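Local coordinates for probable transcriptional regulatory protein aq_1575 (Aquifex aeolicus, PDB 1LFP) that probably binds DNA and may regulate transcription, though its precise role is not established, at residues E88-G93 with S131-R136; A224-E227 with Q233-A236. All coordinates share one frame; numbering follows the deposited sequence.

Contact 1. Residues E88-G93 with S131-R136; sequences EGYAPG and SYLFER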
loop_
_atom_site.group_PDB
_atom_site.type_symbol
_atom_site.label_atom_id
_atom_site.label_comp_id
_atom_site.label_asym_id
_atom_site.label_seq_id
_atom_site.Cartn_x
_atom_site.Cartn_y
_atom_site.Cartn_z
ATOM N N GLU A 88 10.041 10.411 2.729
ATOM C CA GLU A 88 9.888 11.119 1.459
ATOM C C GLU A 88 11.278 11.308 0.853
ATOM O O GLU A 88 12.218 11.665 1.557
ATOM C CB GLU A 88 9.277 12.505 1.731
ATOM C CG GLU A 88 7.869 12.440 2.250
ATOM C CD GLU A 88 7.297 13.811 2.602
ATOM O OE1 GLU A 88 7.320 14.747 1.763
ATOM O OE2 GLU A 88 6.794 13.952 3.738
ATOM N N GLY A 89 11.418 11.047 -0.452
ATOM C CA GLY A 89 12.703 11.223 -1.082
ATOM C C GLY A 89 12.577 11.154 -2.590
ATOM O O GLY A 89 11.452 11.099 -3.175
ATOM N N TYR A 90 13.735 11.145 -3.240
ATOM C CA TYR A 90 13.765 11.139 -4.696
ATOM C C TYR A 90 14.587 9.989 -5.238
ATOM O O TYR A 90 15.619 9.616 -4.665
ATOM C CB TYR A 90 14.359 12.465 -5.199
ATOM C CG TYR A 90 13.421 13.643 -5.124
ATOM C CD1 TYR A 90 12.596 13.979 -6.200
ATOM C CD2 TYR A 90 13.274 14.371 -3.938
ATOM C CE1 TYR A 90 11.657 14.996 -6.102
ATOM C CE2 TYR A 90 12.342 15.377 -3.828
ATOM C CZ TYR A 90 11.529 15.699 -4.906
ATOM O OH TYR A 90 10.616 16.739 -4.786
ATOM N N ALA A 91 14.101 9.414 -6.325
ATOM C CA ALA A 91 14.792 8.330 -7.013
ATOM C C ALA A 91 15.429 8.986 -8.227
ATOM O O ALA A 91 15.157 10.147 -8.538
ATOM C CB ALA A 91 13.791 7.277 -7.465
ATOM N N PRO A 92 16.277 8.253 -8.947
ATOM C CA PRO A 92 16.907 8.854 -10.125
ATOM C C PRO A 92 15.926 9.296 -11.200
ATOM O O PRO A 92 14.888 8.676 -11.397
ATOM C CB PRO A 92 17.881 7.766 -10.596
ATOM C CG PRO A 92 17.432 6.518 -9.904
ATOM C CD PRO A 92 16.931 6.984 -8.583
ATOM N N GLY A 93 16.233 10.398 -11.878
ATOM C CA GLY A 93 15.324 10.873 -12.908
ATOM C C GLY A 93 14.319 11.856 -12.332
ATOM O O GLY A 93 13.335 12.201 -12.981
ATOM N N SER A 131 5.664 15.558 -0.418
ATOM C CA SER A 131 4.230 15.361 -0.256
ATOM C C SER A 131 3.281 16.298 -1.001
ATOM O O SER A 131 2.182 15.906 -1.350
ATOM C CB SER A 131 3.857 15.265 1.255
ATOM O OG SER A 131 4.117 16.482 1.916
ATOM N N TYR A 132 3.735 17.510 -1.299
ATOM C CA TYR A 132 2.942 18.445 -2.033
ATOM C C TYR A 132 2.706 17.941 -3.459
ATOM O O TYR A 132 1.918 18.532 -4.172
ATOM C CB TYR A 132 3.649 19.801 -2.083
ATOM C CG TYR A 132 5.019 19.740 -2.678
ATOM C CD1 TYR A 132 6.154 19.616 -1.862
ATOM C CD2 TYR A 132 5.198 19.814 -4.066
ATOM C CE1 TYR A 132 7.438 19.565 -2.410
ATOM C CE2 TYR A 132 6.484 19.770 -4.618
ATOM C CZ TYR A 132 7.591 19.642 -3.780
ATOM O OH TYR A 132 8.853 19.575 -4.345
ATOM N N LEU A 133 3.395 16.875 -3.876
ATOM C CA LEU A 133 3.196 16.298 -5.230
ATOM C C LEU A 133 2.214 15.124 -5.254
ATOM O O LEU A 133 2.018 14.451 -6.300
ATOM C CB LEU A 133 4.516 15.792 -5.818
ATOM C CG LEU A 133 5.563 16.876 -6.039
ATOM C CD1 LEU A 133 6.820 16.277 -6.661
ATOM C CD2 LEU A 133 4.943 17.964 -6.918
ATOM N N PHE A 134 1.592 14.881 -4.106
ATOM C CA PHE A 134 0.632 13.784 -3.947
ATOM C C PHE A 134 -0.584 14.210 -3.130
ATOM O O PHE A 134 -0.566 15.260 -2.463
ATOM C CB PHE A 134 1.311 12.644 -3.174
ATOM C CG PHE A 134 2.522 12.073 -3.859
ATOM C CD1 PHE A 134 2.448 10.846 -4.499
ATOM C CD2 PHE A 134 3.750 12.728 -3.799
ATOM C CE1 PHE A 134 3.593 10.261 -5.067
ATOM C CE2 PHE A 134 4.891 12.176 -4.349
ATOM C CZ PHE A 134 4.834 10.939 -4.989
ATOM N N GLU A 135 -1.640 13.394 -3.176
ATOM C CA GLU A 135 -2.835 13.661 -2.366
ATOM C C GLU A 135 -3.201 12.363 -1.628
ATOM O O GLU A 135 -3.033 11.286 -2.155
ATOM C CB GLU A 135 -4.035 14.082 -3.226
ATOM C CG GLU A 135 -3.644 14.794 -4.529
ATOM C CD GLU A 135 -4.847 15.373 -5.302
ATOM O OE1 GLU A 135 -5.582 16.183 -4.720
ATOM O OE2 GLU A 135 -5.038 15.028 -6.491
ATOM N N ARG A 136 -3.663 12.481 -0.386
ATOM C CA ARG A 136 -4.083 11.318 0.391
ATOM C C ARG A 136 -5.418 10.848 -0.157
ATOM O O ARG A 136 -6.351 11.645 -0.304
ATOM C CB ARG A 136 -4.246 11.723 1.866
ATOM C CG ARG A 136 -3.546 10.766 2.810
ATOM C CD ARG A 136 -3.844 11.022 4.282
ATOM N NE ARG A 136 -5.274 11.086 4.522
ATOM C CZ ARG A 136 -5.849 10.842 5.689
ATOM N NH1 ARG A 136 -5.117 10.508 6.734
ATOM N NH2 ARG A 136 -7.158 10.949 5.812
HETATM O O HOH W 1 4.858 15.565 4.201
#

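Contact 2. Residues A224-E227 with Q233-A236; sequences ALEE and QVIA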
loop_
_atom_site.group_PDB
_atom_site.type_symbol
_atom_site.label_atom_id
_atom_site.label_comp_id
_atom_site.label_asym_id
_atom_site.label_seq_id
_atom_site.Cartn_x
_atom_site.Cartn_y
_atom_site.Cartn_z
ATOM N N ALA A 224 13.390 -2.537 -3.756
ATOM C CA ALA A 224 14.231 -2.695 -2.583
ATOM C C ALA A 224 13.479 -2.171 -1.358
ATOM O O ALA A 224 13.516 -2.784 -0.281
ATOM C CB ALA A 224 15.558 -1.962 -2.789
ATOM N N LEU A 225 12.772 -1.051 -1.508
ATOM C CA LEU A 225 12.016 -0.537 -0.362
ATOM C C LEU A 225 10.915 -1.519 0.052
ATOM O O LEU A 225 10.623 -1.694 1.240
ATOM C CB LEU A 225 11.400 0.820 -0.696
ATOM C CG LEU A 225 12.434 1.927 -0.915
ATOM C CD1 LEU A 225 11.764 3.097 -1.632
ATOM C CD2 LEU A 225 13.022 2.366 0.441
ATOM N N GLU A 226 10.307 -2.160 -0.937
ATOM C CA GLU A 226 9.239 -3.117 -0.677
ATOM C C GLU A 226 9.760 -4.324 0.107
ATOM O O GLU A 226 9.017 -4.961 0.865
ATOM C CB GLU A 226 8.633 -3.582 -2.012
ATOM C CG GLU A 226 7.379 -4.427 -1.860
ATOM C CD GLU A 226 6.231 -3.635 -1.271
ATOM O OE1 GLU A 226 5.735 -2.715 -1.962
ATOM O OE2 GLU A 226 5.836 -3.926 -0.119
ATOM N N GLU A 227 11.041 -4.634 -0.052
ATOM C CA GLU A 227 11.610 -5.782 0.636
ATOM C C GLU A 227 11.897 -5.570 2.112
ATOM O O GLU A 227 12.391 -6.477 2.786
ATOM C CB GLU A 227 12.872 -6.261 -0.085
ATOM C CG GLU A 227 12.562 -6.904 -1.435
ATOM C CD GLU A 227 11.613 -8.088 -1.312
ATOM O OE1 GLU A 227 11.994 -9.096 -0.673
ATOM O OE2 GLU A 227 10.486 -8.012 -1.849
ATOM N N GLN A 233 3.797 0.461 2.284
ATOM C CA GLN A 233 3.473 0.950 0.963
ATOM C C GLN A 233 4.533 1.825 0.374
ATOM O O GLN A 233 5.149 2.608 1.058
ATOM C CB GLN A 233 2.213 1.797 0.982
ATOM C CG GLN A 233 0.901 1.084 1.361
ATOM C CD GLN A 233 -0.275 2.036 1.222
ATOM O OE1 GLN A 233 -1.021 2.297 2.179
ATOM N NE2 GLN A 233 -0.438 2.577 0.026
ATOM N N VAL A 234 4.722 1.715 -0.931
ATOM C CA VAL A 234 5.701 2.586 -1.595
ATOM C C VAL A 234 4.931 3.221 -2.759
ATOM O O VAL A 234 4.280 2.502 -3.514
ATOM C CB VAL A 234 6.841 1.791 -2.202
ATOM C CG1 VAL A 234 7.711 2.723 -2.982
ATOM C CG2 VAL A 234 7.658 1.099 -1.100
ATOM N N ILE A 235 4.987 4.535 -2.886
ATOM C CA ILE A 235 4.291 5.280 -3.943
ATOM C C ILE A 235 5.260 6.193 -4.671
ATOM O O ILE A 235 6.078 6.856 -4.053
ATOM C CB ILE A 235 3.145 6.170 -3.387
ATOM C CG1 ILE A 235 2.265 5.370 -2.410
ATOM C CG2 ILE A 235 2.255 6.649 -4.555
ATOM C CD1 ILE A 235 2.289 5.913 -0.967
ATOM N N ALA A 236 5.202 6.190 -5.994
ATOM C CA ALA A 236 6.095 7.063 -6.760
ATOM C C ALA A 236 5.323 7.717 -7.875
ATOM O O ALA A 236 4.227 7.249 -8.249
ATOM C CB ALA A 236 7.270 6.263 -7.313
HETATM O O HOH W 2 4.010 -0.727 -2.199
#

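Contact 1. Residues E88-G93 with S131-R136
The carboxylate of Glu-88 is the flat group that carries this contact. Ser-131 N donates a hydrogen bond to Glu-88 OE1 over 2.9 Å. The donor sits above the carboxylate plane, 45° out of it, and the bond is bent, with 138° at the hydrogen. OE1 also accepts from Val-130 N, and OE2 accepts from Gly-128 N. Three backbone N-H groups therefore grip one carboxylate. A water adds a fourth link: it donates to Glu-88 OE2 at 2.6 Å and lies 2.6 Å from Ser-131 OG. The extended chain beyond CG (chi2 176°) carries the carboxylate out to the backbone of residues 128-131. Replacing Glu-88 by an alanine removes the carboxylate, and the N-H groups of Gly-128, Val-130 and Ser-131 would probably lose their common acceptor, and the water its link to the strand.

The other flat groups are the rings of Tyr-90 and Tyr-132, whose side chains cross at about a right angle. Tyr-90 OH lies 3.4 Å from Tyr-132 OH. It approaches the Tyr-132 ring obliquely and is hydrogen-bonded to Cys-129 O. Leu-133 CD1 comes within 4.3 Å of Tyr-90 OH.

Glu-88 and Tyr-90 lie on strand 83-91, which pairs with strands 95-103 and 123-124. Residues 131-133 form a short 3-10 turn leading into strand 134-143 of the other sheet. The contact thus ties an inner strand of the mixed sheet to the start of strand 134-143 in the antiparallel sheet.

Contact 2. Residues A224-E227 with Q233-A236
Glu-226 OE1 accepts a hydrogen bond from a water at 2.6 Å, the shortest polar bond of this contact. The same water accepts from the backbone at Val-234 N, at 2.8 Å. One water thus joins a helix side chain to a strand N-H. The other carboxylate oxygen, OE2, forms a salt bridge with Lys-27, so the two oxygens of Glu-226 have different partners. CG of Glu-226 stands anti to its backbone N (chi1 -172°), and the chain then folds at chi2 (66°). This bend brings the carboxylate round to the strand.

The apolar part is one close pair. Val-234 CG2 packs against Leu-225 CB at 3.8 Å. Val-234 CG2 also lies 4.2 Å from Glu-226 N and 4.4 Å from Glu-226 OE1. The methyl thus borders both residues near the end of helix 212-226. Leu-225 also packs on Val-99 of strand 95-103 and on Val-113, Val-116 and Phe-117 of helix 106-119. Val-234 touches Trp-7 as well.

The contact belongs to the beta-alpha-beta unit of strand 207-208, helix 212-226 and strand 231-239. Leu-225 and Val-234 are buried, while Glu-226 is partly exposed beside them. The chemistry is therefore mixed: a valine methyl packs on the leucine CB where the helix end meets the sheet, and the water gives a strand N-H a polar partner. The nearby lysine probably helps to stabilise the negative charge of Glu-226.

How the contacts relate
Contacts 1 and 2 follow one another along the chain, and their centres lie about 12 Å apart. Both reach the same mixed sheet, through strands 83-91 and 231-239, with strand 95-103 between them. They also touch directly. Phe-134 CE1 of contact 1 packs on Ile-235 CG2 of contact 2 at 3.9 Å, and on Ala-236 C at 4.2 Å. Phe-134 also meets Ala-96 and Met-98 on the intervening strand. Helix 212-226 gives a second link: its Leu-221 packs on Ala-91 and Pro-92, and its end carries Leu-225 and Glu-226. Contact 1 lies near the surface, whereas contact 2 is buried.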